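Local coordinates for protein 2-oxo-1,2-dihydroquinoline 8-monooxygenase, oxygenase component (Pseudomonas putida, PDB 1Z02) that serves as the oxygenase component of 2-oxoquinoline 8-monooxygenase, carrying a Rieske [2Fe-2S] cluster and an iron ion, and probably inserts oxygen at carbon 8 of its substrate, at residues Ile41-Ala47 with Ile148-Glu154; Val141-Asn145 with Val191-Ala196. One frame throughout, in Å; residues are numbered along the deposited sequence.

Interaction 1 of 2, residues Ile41-Ala47 with Ile148-Glu154; sequences INHWYPA and IFVFVRE
Trp44 (chi1 m, chi2 92°) overlaps Phe151 (chi1 t): Phe151 CB sits 3.8 Å above the centroid of the Trp44 six-membered ring, a CH-pi contact. The Phe151 ring turns its edge to the face of the Trp44 five-membered ring, centroids 4.8 Å apart and planes at 57°. Trp44 NE1 hydrogen-bonds to Pro163 O. Strands 43-47 and 148-152 run antiparallel, axes of these segments approaching to 4.4 Å, their directions 140° apart. Tyr45 and Val150 form a hydrogen-bonded pair, Tyr45 N to Val150 O 2.9 Å and Val150 N to Tyr45 O 2.8 Å; Ala47 N to Ile148 O, 2.8 Å, extends the pattern. Trp44-Phe151 (CA-CA 4.2 Å) and Pro46-Phe149 (CA-CA 4.3 Å) are non-hydrogen-bonded pairs. Their side chains share one face, where Trp44 CE3 meets Phe149 CB at 3.9 Å and Pro46 CB meets Phe149 CE2 at 4.0 Å. The other face carries Tyr45 CD1 against Val152 CG2, 3.9 Å. Near Asn42 the register slips: with left-handed phi/psi of 72/47°, it makes a G1 beta bulge with His43 opposite Val152. Val152 O accepts hydrogen bonds from Asn42 N (2.7 Å) and, weakly, His43 N (3.3 Å), while Val152 N gives a weak one to His43 O (3.1 Å). Strand 147-152 is the middle of three, flanked by 43-49 and 141-144: an antiparallel sheet in 1-3-2 order, consistent with the base of a Rieske domain.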
# COMPACT_ATOMS: atom_id res chain seq x y z
N ILE A 41 15.94 18.31 -12.16
CA ILE A 41 15.28 18.46 -13.44
C ILE A 41 16.08 19.40 -14.34
O ILE A 41 16.96 20.12 -13.86
CB ILE A 41 13.83 18.97 -13.24
CG1 ILE A 41 12.99 18.67 -14.49
CG2 ILE A 41 13.83 20.44 -12.90
CD1 ILE A 41 11.51 18.87 -14.28
N ASN A 42 15.77 19.38 -15.63
CA ASN A 42 16.47 20.19 -16.63
C ASN A 42 17.86 19.59 -16.84
O ASN A 42 18.86 20.31 -16.83
CB ASN A 42 16.59 21.65 -16.16
CG ASN A 42 15.24 22.32 -16.02
OD1 ASN A 42 15.07 23.23 -15.22
ND2 ASN A 42 14.28 21.88 -16.82
N HIS A 43 17.89 18.27 -17.02
CA HIS A 43 19.12 17.52 -17.25
C HIS A 43 18.86 16.39 -18.25
O HIS A 43 17.70 16.02 -18.47
CB HIS A 43 19.65 16.90 -15.94
CG HIS A 43 20.47 17.84 -15.11
ND1 HIS A 43 19.93 18.61 -14.10
CD2 HIS A 43 21.79 18.11 -15.12
CE1 HIS A 43 20.89 19.32 -13.53
NE2 HIS A 43 22.03 19.03 -14.13
N TRP A 44 19.92 15.87 -18.85
CA TRP A 44 19.79 14.78 -19.82
C TRP A 44 19.81 13.45 -19.06
O TRP A 44 20.59 13.28 -18.12
CB TRP A 44 20.94 14.78 -20.85
CG TRP A 44 20.87 15.87 -21.88
CD1 TRP A 44 21.45 17.11 -21.81
CD2 TRP A 44 20.20 15.82 -23.15
NE1 TRP A 44 21.18 17.83 -22.96
CE2 TRP A 44 20.41 17.06 -23.79
CE3 TRP A 44 19.43 14.84 -23.80
CZ2 TRP A 44 19.89 17.35 -25.06
CZ3 TRP A 44 18.91 15.13 -25.06
CH2 TRP A 44 19.14 16.37 -25.67
N TYR A 45 18.96 12.52 -19.48
CA TYR A 45 18.90 11.19 -18.87
C TYR A 45 18.68 10.15 -19.96
O TYR A 45 18.11 10.46 -21.01
CB TYR A 45 17.72 11.07 -17.90
CG TYR A 45 17.83 11.85 -16.62
CD1 TYR A 45 17.25 13.11 -16.50
CD2 TYR A 45 18.51 11.32 -15.52
CE1 TYR A 45 17.34 13.82 -15.31
CE2 TYR A 45 18.61 12.03 -14.33
CZ TYR A 45 18.02 13.29 -14.23
OH TYR A 45 18.12 14.01 -13.06
N PRO A 46 19.12 8.91 -19.73
CA PRO A 46 18.92 7.86 -20.72
C PRO A 46 17.45 7.45 -20.57
O PRO A 46 16.96 7.27 -19.45
CB PRO A 46 19.90 6.78 -20.28
CG PRO A 46 19.93 6.93 -18.79
CD PRO A 46 19.99 8.43 -18.63
N ALA A 47 16.73 7.33 -21.68
CA ALA A 47 15.32 6.96 -21.62
C ALA A 47 15.08 5.50 -21.99
O ALA A 47 14.37 4.77 -21.27
CB ALA A 47 14.50 7.86 -22.56
N ILE A 148 19.11 6.22 -26.29
CA ILE A 148 18.17 7.31 -26.53
C ILE A 148 18.12 8.19 -25.28
O ILE A 148 17.54 7.79 -24.27
CB ILE A 148 16.73 6.80 -26.82
CG1 ILE A 148 16.70 6.00 -28.13
CG2 ILE A 148 15.77 7.98 -26.92
CD1 ILE A 148 15.34 5.47 -28.50
N PHE A 149 18.73 9.37 -25.35
CA PHE A 149 18.73 10.29 -24.21
C PHE A 149 17.63 11.33 -24.38
O PHE A 149 17.34 11.77 -25.50
CB PHE A 149 20.08 11.01 -24.06
CG PHE A 149 21.23 10.10 -23.76
CD1 PHE A 149 21.94 9.48 -24.79
CD2 PHE A 149 21.61 9.85 -22.44
CE1 PHE A 149 23.01 8.62 -24.51
CE2 PHE A 149 22.67 9.01 -22.15
CZ PHE A 149 23.38 8.39 -23.18
N VAL A 150 17.01 11.72 -23.27
CA VAL A 150 15.95 12.72 -23.30
C VAL A 150 16.29 13.80 -22.30
O VAL A 150 16.82 13.51 -21.22
CB VAL A 150 14.58 12.11 -22.93
CG1 VAL A 150 13.51 13.18 -22.94
CG2 VAL A 150 14.20 11.02 -23.91
N PHE A 151 16.02 15.05 -22.66
CA PHE A 151 16.29 16.17 -21.77
C PHE A 151 14.99 16.43 -21.00
O PHE A 151 14.07 17.09 -21.52
CB PHE A 151 16.66 17.42 -22.58
CG PHE A 151 17.10 18.58 -21.73
CD1 PHE A 151 18.31 18.55 -21.05
CD2 PHE A 151 16.28 19.70 -21.58
CE1 PHE A 151 18.70 19.61 -20.23
CE2 PHE A 151 16.66 20.77 -20.76
CZ PHE A 151 17.88 20.72 -20.09
N VAL A 152 14.92 15.90 -19.78
CA VAL A 152 13.74 16.06 -18.94
C VAL A 152 13.78 17.45 -18.31
O VAL A 152 14.62 17.75 -17.46
CB VAL A 152 13.71 14.98 -17.83
CG1 VAL A 152 12.37 15.01 -17.09
CG2 VAL A 152 13.96 13.61 -18.46
N ARG A 153 12.85 18.30 -18.74
CA ARG A 153 12.80 19.68 -18.26
C ARG A 153 11.45 20.12 -17.73
O ARG A 153 10.43 19.47 -17.96
CB ARG A 153 13.21 20.61 -19.41
CG ARG A 153 12.35 20.41 -20.65
CD ARG A 153 12.52 21.50 -21.68
NE ARG A 153 11.74 21.24 -22.88
CZ ARG A 153 11.76 22.02 -23.96
NH1 ARG A 153 11.02 21.71 -25.02
NH2 ARG A 153 12.51 23.12 -23.98
N GLU A 154 11.45 21.25 -17.03
CA GLU A 154 10.21 21.82 -16.50
C GLU A 154 9.48 22.40 -17.71
O GLU A 154 10.11 22.74 -18.72
CB GLU A 154 10.51 22.95 -15.51
CG GLU A 154 11.54 22.63 -14.45
CD GLU A 154 11.87 23.83 -13.59
OE1 GLU A 154 11.12 24.12 -12.65
OE2 GLU A 154 12.88 24.50 -13.88

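Interaction 2 of 2, residues Val141-Asn145 with Val191-Ala196; sequences VHEVN and VLDDNA
Asn145 reaches to 191-196 with chi1 m and chi2 -42°, its amide among that loop's backbone groups. Its ND2 donates to Val191 O at 2.8 Å and, weakly, to Asp193 O, also at 2.8 Å; a water donates to Asn145 OD1 (3.1 Å) and accepts from Asn195 N (3.2 Å). The Asn145 backbone is left-handed (phi/psi 42/53°), in the tight hairpin between strands 141-144 and 147-152. The backbones do not pair as strands; CA atoms are nearest at Val144-Leu192 (6.6 Å) and Asn145-Val191 (6.4 Å). A type II beta turn, Asp193 to Ala196, leads into strand 196-206, outermost within this chain in a seven-stranded antiparallel sheet consistent with the helix-grip fold of a Bet v 1-like domain. Val144 (chi1 p) puts CG1 4.1 Å from Val191 CG2 and 4.2 Å from Leu192 CD2, and CG2 3.5 Å from Val191 O. Leu192 CB points away from the strand, but rotamer m,t returns CD2 to 4.4 Å from His142 NE2 (chi1 t). Asp193 CB points away; its OD2 salt-bridges Arg172 NH1.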
# COMPACT_ATOMS: atom_id res chain seq x y z
N VAL A 141 15.39 15.20 -27.68
CA VAL A 141 15.93 13.86 -27.74
C VAL A 141 17.26 13.83 -28.47
O VAL A 141 17.44 14.51 -29.48
CB VAL A 141 14.98 12.89 -28.48
CG1 VAL A 141 15.62 11.52 -28.63
CG2 VAL A 141 13.66 12.78 -27.71
N HIS A 142 18.17 13.03 -27.95
CA HIS A 142 19.47 12.85 -28.57
C HIS A 142 19.81 11.37 -28.53
O HIS A 142 20.21 10.84 -27.49
CB HIS A 142 20.54 13.67 -27.84
CG HIS A 142 21.87 13.63 -28.51
ND1 HIS A 142 22.80 14.63 -28.38
CD2 HIS A 142 22.44 12.71 -29.31
CE1 HIS A 142 23.88 14.33 -29.08
NE2 HIS A 142 23.69 13.16 -29.65
N GLU A 143 19.64 10.70 -29.66
CA GLU A 143 19.92 9.27 -29.78
C GLU A 143 21.31 9.07 -30.38
O GLU A 143 21.67 9.71 -31.37
CB GLU A 143 18.87 8.61 -30.67
CG GLU A 143 19.01 7.09 -30.79
CD GLU A 143 17.91 6.49 -31.63
OE1 GLU A 143 17.75 5.25 -31.60
OE2 GLU A 143 17.22 7.25 -32.32
N VAL A 144 22.10 8.18 -29.78
CA VAL A 144 23.45 7.92 -30.25
C VAL A 144 23.95 6.54 -29.82
O VAL A 144 23.82 6.15 -28.66
CB VAL A 144 24.43 9.01 -29.73
CG1 VAL A 144 24.53 8.93 -28.22
CG2 VAL A 144 25.80 8.83 -30.37
N ASN A 145 24.52 5.81 -30.78
CA ASN A 145 25.07 4.47 -30.56
C ASN A 145 24.26 3.53 -29.67
O ASN A 145 24.79 2.94 -28.71
CB ASN A 145 26.51 4.59 -30.03
CG ASN A 145 27.45 5.21 -31.06
OD1 ASN A 145 27.39 4.87 -32.24
ND2 ASN A 145 28.33 6.10 -30.60
N VAL A 191 30.04 7.23 -25.14
CA VAL A 191 28.97 6.71 -25.98
C VAL A 191 28.80 7.66 -27.18
O VAL A 191 28.09 7.36 -28.14
CB VAL A 191 27.59 6.59 -25.24
CG1 VAL A 191 27.76 5.84 -23.97
CG2 VAL A 191 26.96 7.92 -25.06
N LEU A 192 29.49 8.80 -27.13
CA LEU A 192 29.45 9.79 -28.21
C LEU A 192 30.47 9.49 -29.30
O LEU A 192 30.38 10.02 -30.41
CB LEU A 192 29.70 11.20 -27.66
CG LEU A 192 28.66 11.83 -26.73
CD1 LEU A 192 29.16 13.18 -26.27
CD2 LEU A 192 27.33 11.97 -27.46
N ASP A 193 31.44 8.63 -28.99
CA ASP A 193 32.50 8.28 -29.93
C ASP A 193 32.01 7.46 -31.13
O ASP A 193 31.08 6.66 -31.02
CB ASP A 193 33.62 7.51 -29.22
CG ASP A 193 34.43 8.38 -28.30
OD1 ASP A 193 35.18 7.84 -27.46
OD2 ASP A 193 34.33 9.62 -28.41
N ASP A 194 32.64 7.68 -32.28
CA ASP A 194 32.27 6.94 -33.47
C ASP A 194 32.60 5.46 -33.26
O ASP A 194 33.62 5.13 -32.66
CB ASP A 194 33.03 7.48 -34.69
CG ASP A 194 32.44 8.77 -35.23
OD1 ASP A 194 33.01 9.34 -36.19
OD2 ASP A 194 31.40 9.23 -34.70
N ASN A 195 31.72 4.59 -33.75
CA ASN A 195 31.92 3.15 -33.62
C ASN A 195 31.87 2.63 -32.18
O ASN A 195 32.21 1.47 -31.94
CB ASN A 195 33.24 2.74 -34.26
CG ASN A 195 33.20 2.85 -35.77
OD1 ASN A 195 34.24 2.94 -36.43
ND2 ASN A 195 32.00 2.83 -36.34
N ALA A 196 31.46 3.48 -31.24
CA ALA A 196 31.36 3.03 -29.85
C ALA A 196 30.14 2.12 -29.79
O ALA A 196 29.08 2.48 -30.29
CB ALA A 196 31.17 4.23 -28.90
O HOH W 1 28.85 5.59 -34.85

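In the fold
Strand 147-152 lies between the strands the two contacts use: interaction 1 pairs it with 43-47, and interaction 2 starts from its other neighbour, 141-144. The two meet where His142 N probably hydrogen-bonds to Phe149 O, 2.9 Å, and where Trp44 CZ3 packs on His142 CB, 3.5 Å; their centres are about 16 Å apart. Interaction 1 is buried, its centre about 10 Å from that of the chain, and combines backbone pairing with aromatic packing. Interaction 2, its centre about 17 Å from it and only partly buried, buries 261 Å² between its segments, against 766 Å² in interaction 1. It ties a hairpin to a loop through one amide, a water and aliphatic contacts, linking the two sheets.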